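Local coordinates for tryptophan--tRNA ligase (Pyrococcus horikoshii, PDB 3JXE), which joins L-tryptophan to tRNA(Trp) at the expense of ATP, which is split into AMP and diphosphate, as a class I aminoacyl-tRNA synthetase, at residues 45-50 against 97-102; 83-88 against 130-135; 163-168 against 191-196. All coordinates share one frame; numbering follows the deposited sequence.

Interaction 1 of 3, residues 45-50 against 97-102; sequences ELPIFF and TKWLQE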
loop_
_atom_site.group_PDB
_atom_site.type_symbol
_atom_site.label_atom_id
_atom_site.label_comp_id
_atom_site.label_asym_id
_atom_site.label_seq_id
_atom_site.Cartn_x
_atom_site.Cartn_y
_atom_site.Cartn_z
ATOM N N GLU B 45 29.080 -21.588 21.695
ATOM C CA GLU B 45 29.863 -21.611 20.460
ATOM C C GLU B 45 29.040 -21.101 19.278
ATOM O O GLU B 45 27.816 -21.260 19.243
ATOM C CB GLU B 45 30.384 -23.023 20.172
ATOM C CG GLU B 45 31.575 -23.069 19.208
ATOM C CD GLU B 45 31.707 -24.396 18.467
ATOM O OE1 GLU B 45 32.445 -24.440 17.458
ATOM O OE2 GLU B 45 31.075 -25.394 18.881
ATOM N N LEU B 46 29.726 -20.493 18.313
ATOM C CA LEU B 46 29.090 -19.917 17.130
ATOM C C LEU B 46 28.743 -20.976 16.080
ATOM O O LEU B 46 29.512 -21.919 15.876
ATOM C CB LEU B 46 29.994 -18.844 16.513
ATOM C CG LEU B 46 30.242 -17.576 17.336
ATOM C CD1 LEU B 46 31.480 -16.849 16.828
ATOM C CD2 LEU B 46 29.023 -16.659 17.323
ATOM N N PRO B 47 27.579 -20.822 15.413
ATOM C CA PRO B 47 27.136 -21.711 14.332
ATOM C C PRO B 47 28.086 -21.722 13.139
ATOM O O PRO B 47 28.834 -20.763 12.927
ATOM C CB PRO B 47 25.795 -21.108 13.903
ATOM C CG PRO B 47 25.350 -20.304 15.048
ATOM C CD PRO B 47 26.585 -19.770 15.686
ATOM N N ILE B 48 28.028 -22.806 12.366
ATOM C CA ILE B 48 28.891 -23.024 11.200
ATOM C C ILE B 48 29.045 -21.783 10.303
ATOM O O ILE B 48 30.163 -21.390 9.972
ATOM C CB ILE B 48 28.432 -24.280 10.382
ATOM C CG1 ILE B 48 29.282 -24.466 9.118
ATOM C CG2 ILE B 48 26.921 -24.236 10.080
ATOM C CD1 ILE B 48 28.872 -25.643 8.251
ATOM N N PHE B 49 27.922 -21.163 9.943
ATOM C CA PHE B 49 27.915 -20.019 9.027
ATOM C C PHE B 49 28.448 -18.722 9.640
ATOM O O PHE B 49 28.844 -17.808 8.913
ATOM C CB PHE B 49 26.518 -19.801 8.430
ATOM C CG PHE B 49 25.394 -19.990 9.413
ATOM C CD1 PHE B 49 25.108 -19.014 10.363
ATOM C CD2 PHE B 49 24.616 -21.143 9.380
ATOM C CE1 PHE B 49 24.068 -19.189 11.273
ATOM C CE2 PHE B 49 23.572 -21.328 10.284
ATOM C CZ PHE B 49 23.297 -20.348 11.232
ATOM N N PHE B 50 28.455 -18.638 10.969
ATOM C CA PHE B 50 29.018 -17.472 11.646
ATOM C C PHE B 50 30.535 -17.560 11.793
ATOM O O PHE B 50 31.253 -16.657 11.361
ATOM C CB PHE B 50 28.351 -17.222 13.005
ATOM C CG PHE B 50 27.034 -16.494 12.918
ATOM C CD1 PHE B 50 26.848 -15.458 12.001
ATOM C CD2 PHE B 50 25.987 -16.825 13.775
ATOM C CE1 PHE B 50 25.632 -14.783 11.924
ATOM C CE2 PHE B 50 24.769 -16.153 13.709
ATOM C CZ PHE B 50 24.592 -15.131 12.781
ATOM N N THR B 97 18.729 -16.495 11.972
ATOM C CA THR B 97 17.727 -15.784 12.760
ATOM C C THR B 97 17.201 -16.657 13.901
ATOM O O THR B 97 16.856 -16.147 14.972
ATOM C CB THR B 97 16.557 -15.301 11.878
ATOM O OG1 THR B 97 17.059 -14.866 10.608
ATOM C CG2 THR B 97 15.834 -14.143 12.538
ATOM N N LYS B 98 17.146 -17.968 13.663
ATOM C CA LYS B 98 16.764 -18.946 14.683
ATOM C C LYS B 98 17.731 -18.904 15.860
ATOM O O LYS B 98 17.313 -18.814 17.015
ATOM C CB LYS B 98 16.726 -20.358 14.086
ATOM C CG LYS B 98 16.460 -21.463 15.100
ATOM C CD LYS B 98 16.944 -22.811 14.587
ATOM C CE LYS B 98 16.774 -23.903 15.635
ATOM N NZ LYS B 98 15.341 -24.232 15.885
ATOM N N TRP B 99 19.024 -18.962 15.548
ATOM C CA TRP B 99 20.077 -18.959 16.554
ATOM C C TRP B 99 20.107 -17.655 17.347
ATOM O O TRP B 99 20.327 -17.670 18.560
ATOM C CB TRP B 99 21.433 -19.206 15.896
ATOM C CG TRP B 99 22.532 -19.448 16.876
ATOM C CD1 TRP B 99 22.918 -20.650 17.389
ATOM C CD2 TRP B 99 23.392 -18.463 17.467
ATOM N NE1 TRP B 99 23.967 -20.481 18.259
ATOM C CE2 TRP B 99 24.277 -19.148 18.328
ATOM C CE3 TRP B 99 23.499 -17.070 17.352
ATOM C CZ2 TRP B 99 25.261 -18.488 19.073
ATOM C CZ3 TRP B 99 24.477 -16.414 18.093
ATOM C CH2 TRP B 99 25.345 -17.125 18.942
ATOM N N LEU B 100 19.887 -16.537 16.655
ATOM C CA LEU B 100 19.892 -15.219 17.289
ATOM C C LEU B 100 18.698 -15.030 18.220
ATOM O O LEU B 100 18.838 -14.435 19.287
ATOM C CB LEU B 100 19.950 -14.099 16.242
ATOM C CG LEU B 100 21.242 -13.922 15.433
ATOM C CD1 LEU B 100 20.987 -13.058 14.208
ATOM C CD2 LEU B 100 22.372 -13.341 16.274
ATOM N N GLN B 101 17.533 -15.542 17.823
ATOM C CA GLN B 101 16.353 -15.513 18.687
ATOM C C GLN B 101 16.562 -16.404 19.908
ATOM O O GLN B 101 16.182 -16.044 21.023
ATOM C CB GLN B 101 15.094 -15.947 17.935
ATOM C CG GLN B 101 13.844 -16.005 18.840
ATOM C CD GLN B 101 12.594 -16.366 18.035
ATOM O OE1 GLN B 101 12.533 -17.433 17.389
ATOM N NE2 GLN B 101 11.576 -15.486 18.087
ATOM N N GLU B 102 17.171 -17.564 19.679
ATOM C CA GLU B 102 17.440 -18.538 20.732
ATOM C C GLU B 102 18.306 -17.928 21.834
ATOM O O GLU B 102 17.875 -17.822 22.983
ATOM C CB GLU B 102 18.131 -19.766 20.134
ATOM C CG GLU B 102 17.881 -21.072 20.870
ATOM C CD GLU B 102 18.457 -22.265 20.126
ATOM O OE1 GLU B 102 19.700 -22.422 20.120
ATOM O OE2 GLU B 102 17.668 -23.045 19.547
#
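Pro-47 O accepts the backbone N-H of Phe-50 at 2.9 Å, a bond that closes the first turn of the short helix 48-51 and brings Phe-50 round beside Pro-47, so that both bear on Trp-99. Pro-47 is the N-cap of that helix. A proline suits the place: its ring offers the C-H groups of CG and CD, and its nitrogen has no N-H that would need a partner. Its CG lies over one face of the indole, 3.3 Å from the centroid of the five-membered ring and 7° off the ring normal, a CH-pi contact. CD reaches the ring junction at Trp-99 CE2, 3.6 Å away. The indole is offered to the proline because Trp-99 CG stands anti to its backbone N (chi1 -170°), and the two side chains cross at about a right angle.

This contact sets helix 88-104, which follows strand 75-80 in the Rossmann-type nucleotide-binding fold, against the segment leading from helix 32-42 into strand 55-59. Phe-50 turns its edge toward the face of the six-membered indole ring in an offset edge-to-face pair, with centroids 5.9 Å apart and planes at 69°. Leu-46 CD2 meets Trp-99 CH2 at 4.0 Å, while its side chain also packs on Leu-35 and Thr-38. Deeper in, Leu-100 CD1 sits 4.4 Å from Phe-50 CZ, near that ring's plane, and Leu-100 continues onto Leu-76 and Pro-212 of the central sheet.

Interaction 2 of 3, residues 83-88 against 130-135; sequences SGPMHI and KRWAYD. With SO4 (sulfate ion), chain F.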
loop_
_atom_site.group_PDB
_atom_site.type_symbol
_atom_site.label_atom_id
_atom_site.label_comp_id
_atom_site.label_asym_id
_atom_site.label_seq_id
_atom_site.Cartn_x
_atom_site.Cartn_y
_atom_site.Cartn_z
ATOM N N SER B 83 7.909 -16.680 -4.744
ATOM C CA SER B 83 7.792 -16.812 -6.198
ATOM C C SER B 83 7.636 -18.272 -6.612
ATOM O O SER B 83 7.105 -18.570 -7.682
ATOM C CB SER B 83 8.996 -16.178 -6.904
ATOM O OG SER B 83 10.213 -16.522 -6.266
ATOM N N GLY B 84 8.095 -19.173 -5.748
ATOM C CA GLY B 84 8.013 -20.608 -5.989
ATOM C C GLY B 84 8.547 -21.382 -4.799
ATOM O O GLY B 84 8.464 -20.907 -3.665
ATOM N N PRO B 85 9.104 -22.582 -5.044
ATOM C CA PRO B 85 9.656 -23.380 -3.950
ATOM C C PRO B 85 10.935 -22.749 -3.416
ATOM O O PRO B 85 11.670 -22.113 -4.172
ATOM C CB PRO B 85 9.975 -24.727 -4.610
ATOM C CG PRO B 85 9.366 -24.682 -5.975
ATOM C CD PRO B 85 9.267 -23.248 -6.347
ATOM N N MET B 86 11.184 -22.918 -2.121
ATOM C CA MET B 86 12.401 -22.410 -1.498
ATOM C C MET B 86 13.552 -23.389 -1.689
ATOM O O MET B 86 13.368 -24.604 -1.563
ATOM C CB MET B 86 12.181 -22.157 -0.006
ATOM C CG MET B 86 11.361 -20.919 0.305
ATOM S SD MET B 86 11.075 -20.663 2.068
ATOM C CE MET B 86 12.705 -20.187 2.637
ATOM N N HIS B 87 14.731 -22.859 -2.003
ATOM C CA HIS B 87 15.939 -23.678 -2.061
ATOM C C HIS B 87 16.817 -23.468 -0.824
ATOM O O HIS B 87 16.457 -22.707 0.077
ATOM C CB HIS B 87 16.720 -23.463 -3.367
ATOM C CG HIS B 87 17.177 -22.055 -3.591
ATOM N ND1 HIS B 87 18.054 -21.410 -2.745
ATOM C CD2 HIS B 87 16.907 -21.181 -4.590
ATOM C CE1 HIS B 87 18.285 -20.192 -3.200
ATOM N NE2 HIS B 87 17.604 -20.029 -4.319
ATOM N N ILE B 88 17.961 -24.146 -0.792
ATOM C CA ILE B 88 18.833 -24.154 0.385
ATOM C C ILE B 88 19.461 -22.806 0.738
ATOM O O ILE B 88 19.719 -22.523 1.911
ATOM C CB ILE B 88 19.869 -25.315 0.311
ATOM C CG1 ILE B 88 19.479 -26.397 1.319
ATOM C CG2 ILE B 88 21.301 -24.833 0.567
ATOM C CD1 ILE B 88 19.900 -27.787 0.925
ATOM N N LYS B 130 0.158 -16.197 -3.247
ATOM C CA LYS B 130 -0.558 -16.468 -2.002
ATOM C C LYS B 130 -0.457 -17.932 -1.578
ATOM O O LYS B 130 -0.288 -18.222 -0.395
ATOM C CB LYS B 130 -2.021 -16.044 -2.111
ATOM C CG LYS B 130 -2.245 -14.568 -1.867
ATOM C CD LYS B 130 -3.655 -14.158 -2.234
ATOM C CE LYS B 130 -3.896 -12.693 -1.921
ATOM N NZ LYS B 130 -5.208 -12.238 -2.446
ATOM N N ARG B 131 -0.555 -18.849 -2.539
ATOM C CA ARG B 131 -0.423 -20.274 -2.235
ATOM C C ARG B 131 1.038 -20.689 -2.026
ATOM O O ARG B 131 1.325 -21.538 -1.180
ATOM C CB ARG B 131 -1.138 -21.159 -3.271
ATOM C CG ARG B 131 -0.546 -21.147 -4.668
ATOM C CD ARG B 131 -1.111 -22.271 -5.532
ATOM N NE ARG B 131 -0.375 -22.407 -6.791
ATOM C CZ ARG B 131 0.752 -23.104 -6.941
ATOM N NH1 ARG B 131 1.296 -23.750 -5.911
ATOM N NH2 ARG B 131 1.341 -23.155 -8.130
ATOM N N TRP B 132 1.956 -20.082 -2.778
ATOM C CA TRP B 132 3.388 -20.293 -2.552
ATOM C C TRP B 132 3.820 -19.729 -1.205
ATOM O O TRP B 132 4.798 -20.194 -0.615
ATOM C CB TRP B 132 4.238 -19.691 -3.677
ATOM C CG TRP B 132 4.368 -20.587 -4.872
ATOM C CD1 TRP B 132 3.961 -20.317 -6.145
ATOM C CD2 TRP B 132 4.930 -21.908 -4.903
ATOM N NE1 TRP B 132 4.237 -21.380 -6.969
ATOM C CE2 TRP B 132 4.831 -22.371 -6.234
ATOM C CE3 TRP B 132 5.510 -22.744 -3.937
ATOM C CZ2 TRP B 132 5.290 -23.633 -6.624
ATOM C CZ3 TRP B 132 5.967 -23.998 -4.327
ATOM C CH2 TRP B 132 5.851 -24.430 -5.660
ATOM N N ALA B 133 3.082 -18.727 -0.730
ATOM C CA ALA B 133 3.292 -18.163 0.597
ATOM C C ALA B 133 3.108 -19.238 1.660
ATOM O O ALA B 133 4.006 -19.459 2.472
ATOM C CB ALA B 133 2.352 -17.001 0.843
ATOM N N TYR B 134 1.961 -19.918 1.628
ATOM C CA TYR B 134 1.670 -21.005 2.564
ATOM C C TYR B 134 2.756 -22.086 2.540
ATOM O O TYR B 134 3.219 -22.534 3.591
ATOM C CB TYR B 134 0.288 -21.622 2.298
ATOM C CG TYR B 134 -0.043 -22.763 3.238
ATOM C CD1 TYR B 134 -0.526 -22.514 4.524
ATOM C CD2 TYR B 134 0.151 -24.092 2.851
ATOM C CE1 TYR B 134 -0.815 -23.559 5.401
ATOM C CE2 TYR B 134 -0.135 -25.143 3.718
ATOM C CZ TYR B 134 -0.618 -24.870 4.990
ATOM O OH TYR B 134 -0.905 -25.904 5.853
ATOM N N ASP B 135 3.151 -22.489 1.333
ATOM C CA ASP B 135 4.193 -23.492 1.138
ATOM C C ASP B 135 5.505 -23.082 1.810
ATOM O O ASP B 135 6.139 -23.888 2.496
ATOM C CB ASP B 135 4.419 -23.728 -0.356
ATOM C CG ASP B 135 5.447 -24.808 -0.626
ATOM O OD1 ASP B 135 5.074 -26.001 -0.593
ATOM O OD2 ASP B 135 6.624 -24.463 -0.871
HETATM S S SO4 F . 15.880 -17.082 -6.380
HETATM O O1 SO4 F . 16.406 -16.209 -7.426
HETATM O O2 SO4 F . 16.985 -17.656 -5.620
HETATM O O3 SO4 F . 15.022 -16.326 -5.473
HETATM O O4 SO4 F . 15.093 -18.145 -6.994
#
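The backbone of Gly-84 and Pro-85 lies flat on the indole of Trp-132, so that main-chain atoms do much of the work usually left to side chains. Gly-84 CA stands 3.6 Å from the centroid of the five-membered ring, 15° off its normal, and the carbonyl carbon Gly-84 C comes 3.4 Å from Trp-132 CE3. Glycine suits the place because, without a side chain, it lets CA and the carbonyl group lie directly on the ring. The next residue prolongs the layer over the six-membered ring: Pro-85 CG meets Trp-132 CH2 at 3.5 Å, and Pro-85 CD makes a CH-pi contact with the same ring. With CG anti to its carbonyl carbon and beside its backbone N, the indole of Trp-132 reaches out to the segment 83-88. Against the opposite face lies Arg-131 NH1, offset toward the rim, and Asp-135 OD2 is at the edge in the ring plane.

The segment 83-88 belongs to the 'HIGH' region, the signature of class I synthetases, running from strand 75-80 into helix 88-104, and Trp-132 of helix 126-141 backs its first half. At the other end His-87 is the N-cap of helix 88-104, with ND1 weakly hydrogen-bonded to Gly-89 N. Its NE2, on the other side of the ring, donates to sulfate O2 at 2.8 Å, with an N-H...O angle of 159°. The same ion is hydrogen-bonded to His-90 NE2 and to Ser-255 OG and Ala-256 N of the 'KMSKS' region; although probably from the crystallisation liquor, it bridges the two signatures, consistent with a site that handles the phosphates of ATP. Asp-135 OD1 makes a salt bridge with Arg-354, tying helix 126-141 to the long helix 332-367.

Interaction 3 of 3, residues 163-168 against 191-196; sequences EMAIPI and MIFFPA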
loop_
_atom_site.group_PDB
_atom_site.type_symbol
_atom_site.label_atom_id
_atom_site.label_comp_id
_atom_site.label_asym_id
_atom_site.label_seq_id
_atom_site.Cartn_x
_atom_site.Cartn_y
_atom_site.Cartn_z
ATOM N N GLU B 163 -0.180 0.953 6.365
ATOM C CA GLU B 163 -0.202 2.074 7.300
ATOM C C GLU B 163 1.175 2.280 7.940
ATOM O O GLU B 163 1.541 3.400 8.289
ATOM C CB GLU B 163 -1.281 1.853 8.363
ATOM C CG GLU B 163 -1.646 3.084 9.194
ATOM C CD GLU B 163 -0.776 3.253 10.432
ATOM O OE1 GLU B 163 -0.344 2.228 11.011
ATOM O OE2 GLU B 163 -0.528 4.414 10.832
ATOM N N MET B 164 1.935 1.197 8.075
ATOM C CA MET B 164 3.296 1.257 8.610
ATOM C C MET B 164 4.312 1.772 7.591
ATOM O O MET B 164 5.430 2.137 7.960
ATOM C CB MET B 164 3.740 -0.119 9.108
ATOM C CG MET B 164 3.028 -0.609 10.357
ATOM S SD MET B 164 3.385 -2.342 10.713
ATOM C CE MET B 164 5.141 -2.287 11.072
ATOM N N ALA B 165 3.925 1.794 6.316
ATOM C CA ALA B 165 4.820 2.195 5.228
ATOM C C ALA B 165 4.653 3.657 4.817
ATOM O O ALA B 165 5.591 4.272 4.306
ATOM C CB ALA B 165 4.627 1.290 4.024
ATOM N N ILE B 166 3.460 4.202 5.043
ATOM C CA ILE B 166 3.117 5.565 4.621
ATOM C C ILE B 166 4.148 6.636 5.043
ATOM O O ILE B 166 4.585 7.418 4.195
ATOM C CB ILE B 166 1.658 5.956 5.031
ATOM C CG1 ILE B 166 0.627 5.046 4.347
ATOM C CG2 ILE B 166 1.359 7.421 4.721
ATOM C CD1 ILE B 166 0.616 5.109 2.819
ATOM N N PRO B 167 4.537 6.680 6.339
ATOM C CA PRO B 167 5.561 7.645 6.756
ATOM C C PRO B 167 6.803 7.707 5.854
ATOM O O PRO B 167 7.179 8.797 5.417
ATOM C CB PRO B 167 5.930 7.167 8.161
ATOM C CG PRO B 167 4.668 6.586 8.671
ATOM C CD PRO B 167 4.049 5.892 7.488
ATOM N N ILE B 168 7.421 6.562 5.568
ATOM C CA ILE B 168 8.621 6.537 4.720
ATOM C C ILE B 168 8.298 6.627 3.219
ATOM O O ILE B 168 9.158 6.976 2.410
ATOM C CB ILE B 168 9.556 5.325 5.039
ATOM C CG1 ILE B 168 10.981 5.609 4.538
ATOM C CG2 ILE B 168 8.991 4.016 4.474
ATOM C CD1 ILE B 168 12.063 4.756 5.162
ATOM N N MET B 191 5.472 -1.569 -7.981
ATOM C CA MET B 191 6.895 -1.882 -7.858
ATOM C C MET B 191 7.626 -0.737 -7.171
ATOM O O MET B 191 8.455 -0.954 -6.287
ATOM C CB MET B 191 7.523 -2.129 -9.233
ATOM C CG MET B 191 7.106 -3.419 -9.915
ATOM S SD MET B 191 8.367 -3.971 -11.078
ATOM C CE MET B 191 7.743 -3.406 -12.642
ATOM N N ILE B 192 7.300 0.483 -7.588
ATOM C CA ILE B 192 7.943 1.694 -7.084
ATOM C C ILE B 192 7.610 1.950 -5.614
ATOM O O ILE B 192 8.447 2.447 -4.859
ATOM C CB ILE B 192 7.591 2.912 -7.981
ATOM C CG1 ILE B 192 8.360 2.806 -9.303
ATOM C CG2 ILE B 192 7.895 4.240 -7.281
ATOM C CD1 ILE B 192 7.849 3.702 -10.397
ATOM N N PHE B 193 6.395 1.586 -5.216
ATOM C CA PHE B 193 5.954 1.764 -3.838
ATOM C C PHE B 193 6.558 0.734 -2.895
ATOM O O PHE B 193 6.813 1.033 -1.727
ATOM C CB PHE B 193 4.432 1.696 -3.757
ATOM C CG PHE B 193 3.888 1.882 -2.366
ATOM C CD1 PHE B 193 3.379 0.802 -1.656
ATOM C CD2 PHE B 193 3.887 3.137 -1.766
ATOM C CE1 PHE B 193 2.876 0.967 -0.371
ATOM C CE2 PHE B 193 3.385 3.312 -0.483
ATOM C CZ PHE B 193 2.881 2.224 0.218
ATOM N N PHE B 194 6.796 -0.471 -3.410
ATOM C CA PHE B 194 7.154 -1.616 -2.573
ATOM C C PHE B 194 8.301 -1.429 -1.563
ATOM O O PHE B 194 8.212 -1.953 -0.455
ATOM C CB PHE B 194 7.385 -2.887 -3.403
ATOM C CG PHE B 194 7.845 -4.052 -2.577
ATOM C CD1 PHE B 194 9.184 -4.428 -2.569
ATOM C CD2 PHE B 194 6.950 -4.738 -1.760
ATOM C CE1 PHE B 194 9.620 -5.485 -1.784
ATOM C CE2 PHE B 194 7.378 -5.795 -0.970
ATOM C CZ PHE B 194 8.717 -6.170 -0.982
ATOM N N PRO B 195 9.383 -0.708 -1.934
ATOM C CA PRO B 195 10.457 -0.512 -0.950
ATOM C C PRO B 195 9.971 0.010 0.408
ATOM O O PRO B 195 10.550 -0.337 1.440
ATOM C CB PRO B 195 11.362 0.519 -1.626
ATOM C CG PRO B 195 11.170 0.274 -3.068
ATOM C CD PRO B 195 9.720 -0.076 -3.225
ATOM N N ALA B 196 8.912 0.820 0.401
ATOM C CA ALA B 196 8.295 1.307 1.635
ATOM C C ALA B 196 7.719 0.159 2.469
ATOM O O ALA B 196 7.784 0.186 3.699
ATOM C CB ALA B 196 7.220 2.337 1.326
#
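Ala-165 and Ala-196 meet where two helices cross almost perpendicularly: the axes of 163-168 and 191-196 approach to 9.3 Å at an angle of 98°, and the CA atoms of the two alanines are 5.1 Å apart. The small-to-small contacts come first. Ala-165 CB lies 3.9 Å from Ala-196 CB and is also close to the backbone carbonyl of Ala-196. Alanine suits both places, since a methyl group fills the crossing point while letting the backbones come this near.

Branched and aromatic groups close the flanks. Ile-168 CG2, the branch lying between the backbone N and the carbonyl carbon, reaches Ala-196 CB at 4.0 Å. On the other flank the ring of Phe-193, whose CG is anti to its backbone N (chi1 -179°), extends toward the first helix, and its CZ is met obliquely by Ala-165 CB at 4.3 Å and by Ile-166 CD1 at 4.5 Å. All five of these residues are buried, and the side-chain contacts are apolar.

The backbone itself bends here. Each helix is kinked at a proline, Pro-167 or Pro-195, whose nitrogen has no proton for the preceding turn, and Ala-196 N bonds instead to Phe-193 O.

The Phe-193 side of the contact reaches the dimer interface: Phe-193 stacks on Phe-193 of the second subunit, and Ile-166 packs on Phe-118 of that subunit. Within the chain, Phe-193 and Ala-196 also touch Ala-169 of helix 160-171, Pro-195 rests on Tyr-220 of helix 218-227, and helix 160-171 itself follows strand 150-154, at one edge of the chain's central sheet.

Interactions 1 and 2 share helix 88-104, one meeting its later turns and the other the 'HIGH' segment that leads into its start, and along the chain their segments alternate. Each puts a proline on a tryptophan face, but interaction 1 is partly buried and adds a second aromatic ring, whereas interaction 2 lies at the surface, uses backbone as much as side chain, and lies close to the bound adenylate, with His-87 of its segment holding a sulfate. Interaction 3, fully buried and across the chain's centre from interaction 1, relies on methyl groups between crossed helices. It also meets the second subunit, and Lys-130, on the same helix segment as Trp-132, forms a salt bridge with Glu-163 of that subunit.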